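Local coordinates for ribonuclease J (Methanolobus psychrophilus R15, PDB 5HAB), which probably degrades RNA exonucleolytically, as a metallo-beta-lactamase/beta-CASP family ribonuclease, at residues Ala106-Gly111 and Ala194-Phe199. The protein carries 1 engineered substitution. Numbering follows the deposited sequence.
Sequences ALDHIG and ACDFKF. Engineered in segment 106-111: A106 (natural residue His). With nucleotides of chain D.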
# COMPACT_ATOMS: atom_id res chain seq x y z
N ALA B 106 -14.72 -27.25 -4.81
CA ALA B 106 -14.56 -25.93 -5.41
C ALA B 106 -13.61 -26.03 -6.59
O ALA B 106 -12.85 -27.00 -6.70
CB ALA B 106 -14.04 -24.93 -4.38
N LEU B 107 -13.63 -25.03 -7.47
CA LEU B 107 -12.92 -25.11 -8.75
C LEU B 107 -11.40 -25.19 -8.64
O LEU B 107 -10.73 -25.62 -9.57
CB LEU B 107 -13.27 -23.92 -9.65
CG LEU B 107 -14.63 -23.91 -10.36
CD1 LEU B 107 -14.67 -22.77 -11.36
CD2 LEU B 107 -14.89 -25.24 -11.05
N ASP B 108 -10.84 -24.74 -7.52
CA ASP B 108 -9.39 -24.82 -7.37
C ASP B 108 -8.99 -26.22 -6.93
O ASP B 108 -7.80 -26.50 -6.74
CB ASP B 108 -8.88 -23.76 -6.38
CG ASP B 108 -9.23 -24.08 -4.95
OD1 ASP B 108 -10.40 -24.44 -4.67
OD2 ASP B 108 -8.33 -23.98 -4.10
N HIS B 109 -9.97 -27.11 -6.80
CA HIS B 109 -9.69 -28.52 -6.55
C HIS B 109 -10.28 -29.48 -7.59
O HIS B 109 -9.74 -30.56 -7.80
CB HIS B 109 -10.18 -28.92 -5.16
CG HIS B 109 -9.23 -28.57 -4.06
ND1 HIS B 109 -9.34 -29.08 -2.79
CD2 HIS B 109 -8.16 -27.75 -4.05
CE1 HIS B 109 -8.36 -28.59 -2.04
NE2 HIS B 109 -7.64 -27.78 -2.78
N ILE B 110 -11.38 -29.11 -8.23
CA ILE B 110 -11.98 -30.01 -9.22
C ILE B 110 -12.17 -29.36 -10.58
O ILE B 110 -12.68 -29.99 -11.50
CB ILE B 110 -13.33 -30.59 -8.73
CG1 ILE B 110 -14.41 -29.50 -8.71
CG2 ILE B 110 -13.17 -31.27 -7.39
CD1 ILE B 110 -15.81 -30.05 -8.58
N GLY B 111 -11.75 -28.10 -10.71
CA GLY B 111 -11.95 -27.37 -11.95
C GLY B 111 -11.30 -27.97 -13.19
O GLY B 111 -11.77 -27.73 -14.31
N ALA B 194 -3.25 -31.40 3.82
CA ALA B 194 -4.16 -30.49 4.49
C ALA B 194 -4.14 -29.14 3.79
O ALA B 194 -3.47 -28.20 4.23
CB ALA B 194 -3.77 -30.33 5.95
N CYS B 195 -4.89 -29.05 2.70
CA CYS B 195 -4.90 -27.85 1.87
C CYS B 195 -6.34 -27.35 1.68
O CYS B 195 -7.28 -28.14 1.64
CB CYS B 195 -4.25 -28.15 0.52
SG CYS B 195 -2.54 -28.72 0.63
N ASP B 196 -6.48 -26.03 1.57
CA ASP B 196 -7.80 -25.37 1.57
C ASP B 196 -8.57 -25.74 2.83
O ASP B 196 -9.63 -26.35 2.77
CB ASP B 196 -8.61 -25.74 0.33
CG ASP B 196 -8.31 -24.85 -0.84
OD1 ASP B 196 -7.34 -24.07 -0.77
OD2 ASP B 196 -9.05 -24.91 -1.84
N PHE B 197 -8.03 -25.33 3.97
CA PHE B 197 -8.66 -25.64 5.24
C PHE B 197 -8.55 -24.52 6.24
O PHE B 197 -7.79 -23.56 6.07
CB PHE B 197 -8.04 -26.89 5.85
CG PHE B 197 -6.80 -26.60 6.64
CD1 PHE B 197 -5.58 -26.45 6.01
CD2 PHE B 197 -6.85 -26.47 8.03
CE1 PHE B 197 -4.43 -26.18 6.73
CE2 PHE B 197 -5.71 -26.20 8.75
CZ PHE B 197 -4.50 -26.05 8.10
N LYS B 198 -9.27 -24.70 7.33
CA LYS B 198 -9.38 -23.71 8.37
C LYS B 198 -9.86 -24.41 9.63
O LYS B 198 -10.78 -25.23 9.59
CB LYS B 198 -10.35 -22.62 7.91
CG LYS B 198 -11.22 -22.01 8.98
CD LYS B 198 -12.25 -21.12 8.33
CE LYS B 198 -12.96 -20.27 9.37
NZ LYS B 198 -13.74 -19.19 8.72
N PHE B 199 -9.20 -24.14 10.75
CA PHE B 199 -9.73 -24.57 12.03
C PHE B 199 -10.92 -23.68 12.36
O PHE B 199 -10.81 -22.45 12.33
CB PHE B 199 -8.66 -24.49 13.12
CG PHE B 199 -7.55 -25.49 12.98
CD1 PHE B 199 -7.74 -26.64 12.23
CD2 PHE B 199 -6.33 -25.29 13.59
CE1 PHE B 199 -6.72 -27.57 12.09
CE2 PHE B 199 -5.31 -26.21 13.45
CZ PHE B 199 -5.50 -27.35 12.71
P A D 3 -15.65 -21.53 -6.74
OP1 A D 3 -17.02 -22.07 -6.52
OP2 A D 3 -14.48 -22.28 -6.21
O5' A D 3 -15.42 -21.35 -8.31
C5' A D 3 -16.45 -20.87 -9.15
C4' A D 3 -16.38 -19.37 -9.34
O4' A D 3 -15.32 -19.03 -10.26
C3' A D 3 -17.61 -18.70 -9.92
O3' A D 3 -18.62 -18.50 -8.95
C2' A D 3 -17.05 -17.41 -10.49
O2' A D 3 -16.88 -16.44 -9.47
C1' A D 3 -15.66 -17.85 -10.97
N9 A D 3 -15.61 -18.11 -12.42
C8 A D 3 -15.75 -19.29 -13.11
N7 A D 3 -15.64 -19.16 -14.41
C5 A D 3 -15.41 -17.80 -14.60
C6 A D 3 -15.21 -17.01 -15.75
N6 A D 3 -15.20 -17.49 -16.99
N1 A D 3 -15.01 -15.68 -15.57
C2 A D 3 -15.02 -15.19 -14.33
N3 A D 3 -15.20 -15.83 -13.18
C4 A D 3 -15.39 -17.14 -13.38
P A D 2 -10.54 -20.25 -3.37
OP1 A D 2 -10.10 -20.91 -2.12
OP2 A D 2 -10.35 -20.93 -4.68
O5' A D 2 -12.09 -19.90 -3.20
C5' A D 2 -13.04 -20.31 -4.18
C4' A D 2 -13.82 -19.14 -4.73
O4' A D 2 -12.97 -17.97 -4.81
C3' A D 2 -14.36 -19.32 -6.14
O3' A D 2 -15.59 -20.04 -6.17
C2' A D 2 -14.48 -17.89 -6.65
O2' A D 2 -15.68 -17.28 -6.20
C1' A D 2 -13.29 -17.21 -5.96
N9 A D 2 -12.10 -17.12 -6.81
C8 A D 2 -10.87 -17.68 -6.58
N7 A D 2 -9.97 -17.41 -7.50
C5 A D 2 -10.66 -16.60 -8.40
C6 A D 2 -10.26 -15.98 -9.60
N6 A D 2 -9.03 -16.09 -10.11
N1 A D 2 -11.19 -15.24 -10.25
C2 A D 2 -12.42 -15.14 -9.72
N3 A D 2 -12.91 -15.67 -8.61
C4 A D 2 -11.96 -16.40 -7.98
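D196, D108 and H109 meet where the short helix 107-110 faces the loop after strand 189-194, at what is, by family resemblance, the active site of the metallo-beta-lactamase fold. The segment 106-111 carries the end of the family's HxHxDH signature, its second histidine here replaced by the engineered A106; the loop following strand 189-194 supplies D196. In relatives these side chains ligate two zinc ions, with D196 probably in the bridging position; carboxylates and imidazole suit such a site. The acids stand unusually close: D108 OD2 is 2.5 Å from D196 OD2, their carboxylate planes 28° apart. D196 OD2 also lies over one face of the H109 ring, toward its rim and 3.3 Å from NE2. That position is poorly angled for bonding, and NE2 bonds instead to H432, while D196 OD2 is bonded by H104. A chi1 of -82° sets CG of H109 anti to the carbonyl carbon, and the ring reaches D196, its edge facing C195 O. RNA lies alongside: at the start of helix 107-110 the backbone L107 N donates to OP2 of nucleotide A3 of chain D, 3.1 Å away with an N-H...O angle of 154°, while D108 CG approaches OP2 of A2 of chain D to 3.4 Å.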